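Local coordinates for protein enoyl-CoA hydratase (Mycobacterium avium, PDB 3OC7) that probably catalyses the hydration of enoyl-CoA thioesters in fatty acid metabolism, at residues 85-97 / 235-247. Residues are numbered along the deposited sequence; the frame is centred on the assembly and turned at random. Where two conformers were deposited one is given.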
ATOM      1  N   SER A  85     -24.656   4.452  31.091  1.00 31.50           N
ATOM      2  CA  SER A  85     -25.890   3.771  30.705  1.00 30.45           C
ATOM      3  C   SER A  85     -25.796   3.301  29.255  1.00 29.75           C
ATOM      4  O   SER A  85     -25.279   2.211  28.987  1.00 29.33           O
ATOM      5  CB  SER A  85     -27.100   4.687  30.906  1.00 31.30           C
ATOM      6  N   ALA A  86     -26.288   4.122  28.325  1.00 28.55           N
ATOM      7  CA  ALA A  86     -26.113   3.859  26.901  1.00 27.32           C
ATOM      8  C   ALA A  86     -24.628   3.923  26.543  1.00 26.34           C
ATOM      9  O   ALA A  86     -24.163   3.150  25.707  1.00 25.96           O
ATOM     10  CB  ALA A  86     -26.922   4.850  26.058  1.00 27.51           C
ATOM     11  N   TYR A  87     -23.893   4.825  27.197  1.00 25.55           N
ATOM     12  CA  TYR A  87     -22.439   4.930  27.011  1.00 25.01           C
ATOM     13  C   TYR A  87     -21.702   3.650  27.419  1.00 24.74           C
ATOM     14  O   TYR A  87     -20.837   3.171  26.678  1.00 23.87           O
ATOM     15  CB  TYR A  87     -21.845   6.155  27.738  1.00 25.14           C
ATOM     16  CG  TYR A  87     -20.345   6.306  27.526  1.00 25.08           C
ATOM     17  CD1 TYR A  87     -19.838   7.094  26.490  1.00 25.08           C
ATOM     18  CD2 TYR A  87     -19.430   5.634  28.345  1.00 24.89           C
ATOM     19  CE1 TYR A  87     -18.464   7.222  26.288  1.00 24.19           C
ATOM     20  CE2 TYR A  87     -18.055   5.751  28.147  1.00 25.29           C
ATOM     21  CZ  TYR A  87     -17.579   6.543  27.115  1.00 24.75           C
ATOM     22  OH  TYR A  87     -16.222   6.663  26.910  1.00 26.74           O
ATOM     23  N   ASP A  88     -22.048   3.101  28.582  1.00 24.71           N
ATOM     24  CA  ASP A  88     -21.400   1.882  29.087  1.00 24.69           C
ATOM     25  C   ASP A  88     -21.619   0.679  28.165  1.00 24.06           C
ATOM     26  O   ASP A  88     -20.678  -0.085  27.900  1.00 23.26           O
ATOM     27  CB  ASP A  88     -21.864   1.555  30.516  1.00 25.57           C
ATOM     28  CG  ASP A  88     -21.363   2.559  31.546  1.00 27.29           C
ATOM     29  OD1 ASP A  88     -20.215   3.044  31.432  1.00 29.00           O
ATOM     30  OD2 ASP A  88     -22.123   2.859  32.496  1.00 30.66           O
ATOM     31  N   MET A  89     -22.846   0.515  27.670  1.00 23.66           N
ATOM     32  CA  MET A  89     -23.176  -0.574  26.740  1.00 23.76           C
ATOM     33  C   MET A  89     -22.452  -0.419  25.390  1.00 22.20           C
ATOM     34  O   MET A  89     -21.961  -1.405  24.829  1.00 22.02           O
ATOM     35  CB  MET A  89     -24.697  -0.702  26.534  1.00 24.79           C
ATOM     36  CG  MET A  89     -25.446  -1.427  27.667  1.00 28.40           C
ATOM     37  SD  MET A  89     -27.261  -1.385  27.558  1.00 35.45           S
ATOM     38  CE  MET A  89     -27.591  -2.551  26.241  1.00 35.06           C
ATOM     39  N   ALA A  90     -22.371   0.818  24.892  1.00 20.50           N
ATOM     40  CA  ALA A  90     -21.682   1.116  23.619  1.00 18.76           C
ATOM     41  C   ALA A  90     -20.158   0.898  23.670  1.00 17.94           C
ATOM     42  O   ALA A  90     -19.593   0.318  22.737  1.00 16.47           O
ATOM     43  CB  ALA A  90     -22.001   2.536  23.136  1.00 18.89           C
ATOM     44  N   VAL A  91     -19.501   1.340  24.746  1.00 16.78           N
ATOM     45  CA  VAL A  91     -18.043   1.133  24.888  1.00 16.43           C
ATOM     46  C   VAL A  91     -17.673  -0.364  24.990  1.00 16.51           C
ATOM     47  O   VAL A  91     -16.670  -0.808  24.406  1.00 15.35           O
ATOM     48  CB  VAL A  91     -17.403   2.016  26.026  1.00 15.75           C
ATOM     49  CG1 VAL A  91     -17.777   1.504  27.434  1.00 18.22           C
ATOM     50  CG2 VAL A  91     -15.891   2.115  25.846  1.00 16.55           C
ATOM     51  N   GLU A  92     -18.479  -1.146  25.710  1.00 16.87           N
ATOM     52  CA  GLU A  92     -18.269  -2.596  25.816  0.50 17.18           C
ATOM     53  C   GLU A  92     -18.522  -3.326  24.497  1.00 16.71           C
ATOM     54  O   GLU A  92     -17.816  -4.278  24.157  1.00 16.60           O
ATOM     55  CB  GLU A  92     -19.140  -3.203  26.919  0.50 17.72           C
ATOM     56  CG  GLU A  92     -18.588  -3.037  28.327  0.50 19.64           C
ATOM     57  CD  GLU A  92     -17.087  -3.284  28.425  0.50 21.61           C
ATOM     58  OE1 GLU A  92     -16.599  -4.370  28.027  0.50 21.08           O
ATOM     59  OE2 GLU A  92     -16.394  -2.383  28.919  0.50 23.40           O
ATOM     60  N   ARG A  93     -19.540  -2.894  23.744  1.00 16.71           N
ATOM     61  CA  ARG A  93     -19.801  -3.464  22.404  1.00 16.08           C
ATOM     62  C   ARG A  93     -18.577  -3.289  21.471  1.00 14.65           C
ATOM     63  O   ARG A  93     -18.199  -4.214  20.712  1.00 14.13           O
ATOM     64  CB  ARG A  93     -21.060  -2.857  21.743  1.00 17.25           C
ATOM     65  CG  ARG A  93     -22.417  -3.348  22.271  1.00 21.39           C
ATOM     66  CD  ARG A  93     -23.536  -3.044  21.255  1.00 24.35           C
ATOM     67  NE  ARG A  93     -23.684  -1.615  20.946  1.00 26.07           N
ATOM     68  CZ  ARG A  93     -24.381  -0.753  21.686  1.00 26.31           C
ATOM     69  NH1 ARG A  93     -24.993  -1.160  22.790  1.00 27.10           N
ATOM     70  NH2 ARG A  93     -24.457   0.522  21.324  1.00 26.71           N
ATOM     71  N   ALA A  94     -17.975  -2.099  21.512  1.00 13.81           N
ATOM     72  CA  ALA A  94     -16.771  -1.812  20.715  1.00 12.77           C
ATOM     73  C   ALA A  94     -15.547  -2.645  21.131  1.00 12.29           C
ATOM     74  O   ALA A  94     -14.876  -3.227  20.250  1.00 10.82           O
ATOM     75  CB  ALA A  94     -16.444  -0.324  20.749  1.00 12.71           C
ATOM     76  N   ARG A  95     -15.292  -2.744  22.446  1.00 11.50           N
ATOM     77  CA  ARG A  95     -14.201  -3.603  22.966  1.00 11.59           C
ATOM     78  C   ARG A  95     -14.399  -5.089  22.586  1.00 11.43           C
ATOM     79  O   ARG A  95     -13.434  -5.781  22.228  1.00 11.93           O
ATOM     80  CB  ARG A  95     -14.008  -3.446  24.498  1.00 11.53           C
ATOM     81  CG  ARG A  95     -13.528  -2.065  24.973  1.00 12.14           C
ATOM     82  CD  ARG A  95     -13.167  -2.084  26.473  1.00 15.39           C
ATOM     83  NE  ARG A  95     -12.926  -0.744  27.023  1.00 14.86           N
ATOM     84  CZ  ARG A  95     -13.634  -0.176  28.003  1.00 14.89           C
ATOM     85  NH1 ARG A  95     -14.651  -0.823  28.565  1.00 15.94           N
ATOM     86  NH2 ARG A  95     -13.323   1.050  28.427  1.00 15.32           N
ATOM     87  N   GLU A  96     -15.633  -5.574  22.650  1.00 11.52           N
ATOM     88  CA  GLU A  96     -15.973  -6.936  22.249  1.00 12.53           C
ATOM     89  C   GLU A  96     -15.732  -7.222  20.744  1.00 11.56           C
ATOM     90  O   GLU A  96     -15.262  -8.323  20.377  1.00 12.03           O
ATOM     91  CB  GLU A  96     -17.397  -7.290  22.725  1.00 13.87           C
ATOM     92  CG  GLU A  96     -17.430  -7.520  24.259  1.00 18.24           C
ATOM     93  CD  GLU A  96     -18.824  -7.509  24.878  1.00 23.30           C
ATOM     94  OE1 GLU A  96     -19.818  -7.347  24.139  1.00 27.48           O
ATOM     95  OE2 GLU A  96     -18.916  -7.665  26.125  1.00 26.41           O
ATOM     96  N   MET A  97     -16.017  -6.237  19.884  1.00 11.84           N
ATOM     97  CA  MET A  97     -15.672  -6.329  18.465  1.00 12.15           C
ATOM     98  C   MET A  97     -14.151  -6.413  18.234  1.00 11.49           C
ATOM     99  O   MET A  97     -13.692  -7.279  17.471  1.00 11.68           O
ATOM    100  CB  MET A  97     -16.299  -5.172  17.662  1.00 12.83           C
ATOM    101  CG  MET A  97     -16.157  -5.324  16.133  1.00 15.89           C
ATOM    102  SD  MET A  97     -16.910  -6.871  15.543  1.00 24.01           S
ATOM    103  CE  MET A  97     -16.217  -7.038  13.904  1.00 22.03           C
ATOM    104  N   GLU A 235      -8.183   0.880  22.467  1.00 13.85           N
ATOM    105  CA  GLU A 235      -8.920   1.537  23.555  1.00 14.41           C
ATOM    106  C   GLU A 235      -9.420   2.942  23.180  1.00 14.53           C
ATOM    107  O   GLU A 235     -10.590   3.252  23.430  1.00 14.49           O
ATOM    108  CB  GLU A 235      -8.129   1.528  24.873  1.00 14.95           C
ATOM    109  CG  GLU A 235      -8.839   2.248  26.049  1.00 16.69           C
ATOM    110  CD  GLU A 235     -10.151   1.592  26.497  1.00 17.16           C
ATOM    111  OE1 GLU A 235     -10.384   0.396  26.219  1.00 17.85           O
ATOM    112  OE2 GLU A 235     -10.952   2.295  27.154  1.00 20.16           O
ATOM    113  N   ARG A 236      -8.549   3.759  22.576  1.00 14.99           N
ATOM    114  CA  ARG A 236      -8.926   5.092  22.085  0.50 15.17           C
ATOM    115  C   ARG A 236     -10.090   5.026  21.090  1.00 14.71           C
ATOM    116  O   ARG A 236     -11.035   5.832  21.173  1.00 15.29           O
ATOM    117  CB  ARG A 236      -7.715   5.820  21.473  0.50 15.33           C
ATOM    118  CG  ARG A 236      -7.971   7.279  21.085  0.50 18.01           C
ATOM    119  CD  ARG A 236      -6.751   7.912  20.436  0.50 19.74           C
ATOM    120  NE  ARG A 236      -6.214   7.076  19.367  0.50 21.37           N
ATOM    121  CZ  ARG A 236      -6.639   7.107  18.108  0.50 21.68           C
ATOM    122  NH1 ARG A 236      -7.609   7.935  17.746  0.50 21.84           N
ATOM    123  NH2 ARG A 236      -6.086   6.309  17.207  0.50 21.61           N
ATOM    124  N   LEU A 237     -10.043   4.060  20.159  1.00 13.51           N
ATOM    125  CA  LEU A 237     -11.124   3.877  19.175  1.00 12.87           C
ATOM    126  C   LEU A 237     -12.455   3.402  19.783  1.00 13.04           C
ATOM    127  O   LEU A 237     -13.523   3.813  19.319  1.00 12.84           O
ATOM    128  CB  LEU A 237     -10.687   2.984  17.992  1.00 12.72           C
ATOM    129  CG  LEU A 237      -9.577   3.527  17.066  1.00 11.51           C
ATOM    130  CD1 LEU A 237      -9.077   2.362  16.151  1.00 13.64           C
ATOM    131  CD2 LEU A 237     -10.015   4.745  16.232  1.00 14.31           C
ATOM    132  N   ALA A 238     -12.389   2.551  20.820  1.00 12.94           N
ATOM    133  CA  ALA A 238     -13.603   2.124  21.547  1.00 12.83           C
ATOM    134  C   ALA A 238     -14.302   3.301  22.261  1.00 12.98           C
ATOM    135  O   ALA A 238     -15.532   3.425  22.199  1.00 13.56           O
ATOM    136  CB  ALA A 238     -13.280   0.953  22.549  1.00 12.87           C
ATOM    137  N   GLU A 239     -13.518   4.173  22.900  1.00 12.94           N
ATOM    138  CA  GLU A 239     -14.058   5.392  23.553  1.00 13.85           C
ATOM    139  C   GLU A 239     -14.687   6.368  22.533  1.00 13.90           C
ATOM    140  O   GLU A 239     -15.770   6.928  22.772  1.00 14.59           O
ATOM    141  CB  GLU A 239     -12.981   6.067  24.428  1.00 14.42           C
ATOM    142  CG  GLU A 239     -12.556   5.185  25.623  1.00 16.43           C
ATOM    143  CD  GLU A 239     -11.438   5.762  26.486  1.00 20.86           C
ATOM    144  OE1 GLU A 239     -11.179   6.976  26.441  1.00 22.35           O
ATOM    145  OE2 GLU A 239     -10.813   4.970  27.231  1.00 21.43           O
ATOM    146  N   GLU A 240     -14.028   6.552  21.383  1.00 13.82           N
ATOM    147  CA  GLU A 240     -14.585   7.374  20.297  1.00 13.75           C
ATOM    148  C   GLU A 240     -15.935   6.840  19.782  1.00 14.03           C
ATOM    149  O   GLU A 240     -16.891   7.611  19.595  1.00 13.54           O
ATOM    150  CB  GLU A 240     -13.571   7.500  19.138  1.00 13.68           C
ATOM    151  CG  GLU A 240     -14.105   8.284  17.925  1.00 16.65           C
ATOM    152  CD  GLU A 240     -13.097   8.453  16.786  1.00 20.37           C
ATOM    153  OE1 GLU A 240     -11.917   8.048  16.917  1.00 22.47           O
ATOM    154  OE2 GLU A 240     -13.499   9.025  15.743  1.00 22.40           O
ATOM    155  N   SER A 241     -16.010   5.528  19.541  1.00 13.55           N
ATOM    156  CA  SER A 241     -17.234   4.855  19.085  0.70 13.70           C
ATOM    157  C   SER A 241     -18.420   5.164  20.015  1.00 14.33           C
ATOM    158  O   SER A 241     -19.527   5.493  19.566  1.00 14.40           O
ATOM    159  CB  SER A 241     -16.990   3.329  19.010  0.70 13.90           C
ATOM    160  OG  SER A 241     -18.125   2.598  18.543  0.70 12.68           O
ATOM    161  N   ALA A 242     -18.178   5.037  21.320  1.00 14.96           N
ATOM    162  CA  ALA A 242     -19.225   5.279  22.318  1.00 15.42           C
ATOM    163  C   ALA A 242     -19.683   6.739  22.421  1.00 15.96           C
ATOM    164  O   ALA A 242     -20.890   7.000  22.555  1.00 16.23           O
ATOM    165  CB  ALA A 242     -18.775   4.748  23.685  1.00 15.46           C
ATOM    166  N   ARG A 243     -18.734   7.680  22.372  1.00 16.91           N
ATOM    167  CA  ARG A 243     -19.067   9.120  22.315  1.00 17.65           C
ATOM    168  C   ARG A 243     -19.947   9.458  21.110  1.00 17.78           C
ATOM    169  O   ARG A 243     -20.920  10.215  21.227  1.00 17.69           O
ATOM    170  CB  ARG A 243     -17.803   9.992  22.284  1.00 18.17           C
ATOM    171  CG  ARG A 243     -17.023  10.066  23.590  1.00 20.75           C
ATOM    172  CD  ARG A 243     -16.063  11.270  23.617  1.00 24.27           C
ATOM    173  NE  ARG A 243     -15.078  11.266  22.532  1.00 26.58           N
ATOM    174  CZ  ARG A 243     -13.943  10.563  22.534  1.00 26.24           C
ATOM    175  NH1 ARG A 243     -13.631   9.778  23.561  1.00 26.34           N
ATOM    176  NH2 ARG A 243     -13.123  10.634  21.493  1.00 28.01           N
ATOM    177  N   LEU A 244     -19.613   8.916  19.938  1.00 16.49           N
ATOM    178  CA  LEU A 244     -20.425   9.182  18.755  1.00 16.84           C
ATOM    179  C   LEU A 244     -21.834   8.574  18.877  1.00 16.67           C
ATOM    180  O   LEU A 244     -22.824   9.218  18.520  1.00 16.79           O
ATOM    181  CB  LEU A 244     -19.714   8.731  17.469  1.00 16.81           C
ATOM    182  CG  LEU A 244     -18.417   9.463  17.074  1.00 16.88           C
ATOM    183  CD1 LEU A 244     -17.600   8.635  16.067  1.00 16.47           C
ATOM    184  CD2 LEU A 244     -18.691  10.879  16.520  1.00 19.08           C
ATOM    185  N   PHE A 245     -21.927   7.348  19.402  1.00 16.92           N
ATOM    186  CA  PHE A 245     -23.227   6.659  19.532  1.00 17.75           C
ATOM    187  C   PHE A 245     -24.292   7.454  20.333  1.00 18.15           C
ATOM    188  O   PHE A 245     -25.476   7.461  19.968  1.00 18.33           O
ATOM    189  CB  PHE A 245     -23.047   5.244  20.133  1.00 18.22           C
ATOM    190  CG  PHE A 245     -24.306   4.392  20.089  1.00 18.65           C
ATOM    191  CD1 PHE A 245     -24.655   3.695  18.934  1.00 21.19           C
ATOM    192  CD2 PHE A 245     -25.141   4.296  21.200  1.00 21.18           C
ATOM    193  CE1 PHE A 245     -25.815   2.920  18.883  1.00 22.67           C
ATOM    194  CE2 PHE A 245     -26.314   3.524  21.158  1.00 22.27           C
ATOM    195  CZ  PHE A 245     -26.644   2.832  19.994  1.00 22.58           C
ATOM    196  N   VAL A 246     -23.872   8.100  21.418  1.00 18.82           N
ATOM    197  CA  VAL A 246     -24.794   8.817  22.320  1.00 19.79           C
ATOM    198  C   VAL A 246     -24.982  10.315  21.980  1.00 20.42           C
ATOM    199  O   VAL A 246     -25.683  11.039  22.698  1.00 20.85           O
ATOM    200  CB  VAL A 246     -24.399   8.632  23.831  1.00 20.04           C
ATOM    201  CG1 VAL A 246     -24.336   7.153  24.204  1.00 20.58           C
ATOM    202  CG2 VAL A 246     -23.085   9.344  24.154  1.00 21.05           C
ATOM    203  N   SER A 247     -24.366  10.771  20.888  1.00 20.23           N
ATOM    204  CA  SER A 247     -24.417  12.179  20.464  1.00 20.34           C
ATOM    205  C   SER A 247     -25.755  12.598  19.854  1.00 20.93           C
ATOM    206  O   SER A 247     -26.547  11.750  19.436  1.00 20.70           O
ATOM    207  CB  SER A 247     -23.294  12.468  19.454  1.00 19.73           C
ATOM    208  OG  SER A 247     -23.570  11.861  18.198  1.00 18.93           O
TER
HETATM  209  O   HOH W   1     -14.886   9.218  26.003  1.00 28.42           O
HETATM  210  O   HOH W   2     -20.166   1.446  20.160  1.00 24.86           O
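R95 NE donates to E235 OE1 at 2.9 Å, and R95 NH2 donates to E235 OE2 at 3.0 Å, nearly straight at 173°. The guanidinium meets the carboxylate side-on, one nitrogen to each oxygen. Both oxygens use their syn lone pairs, and the guanidinium and carboxylate are nearly coplanar, 16° apart. E235 reaches the arginine because its chain bends at chi2. In the conformer given, E92 also comes close to R95, too close to be trusted in detail. E239 OE2 lies 2.7 Å from E235 OE2, a distance consistent with a shared proton.

Small residues line the interface between helices 86-106 and 212-245. A90 faces A242, and A94 faces A238, with CB atoms 3.9 Å apart in each pair. This lets the short axes approach to 8.1 Å, running roughly antiparallel. With chi1 at -178°, the Y87 ring swings across to A242, whose CB lies over one face in a CH-pi contact. A water joins Y87 OH to R243 NH1. On another flank, R93 NH2 lies 3.4 Å above the centre of the F245 ring, a cation-pi contact. In the conformer given, a second water links A90 O to S241 OG. V246 CG1 packs on A86 CB near the start of the first helix.

I154 covers A94 from a loop, and L221 of the second subunit packs on L237. The alanines thus allow the two helices of this crotonase-family protein to approach closely, while the ion pair and the cation-pi contact lie beside this apolar strip.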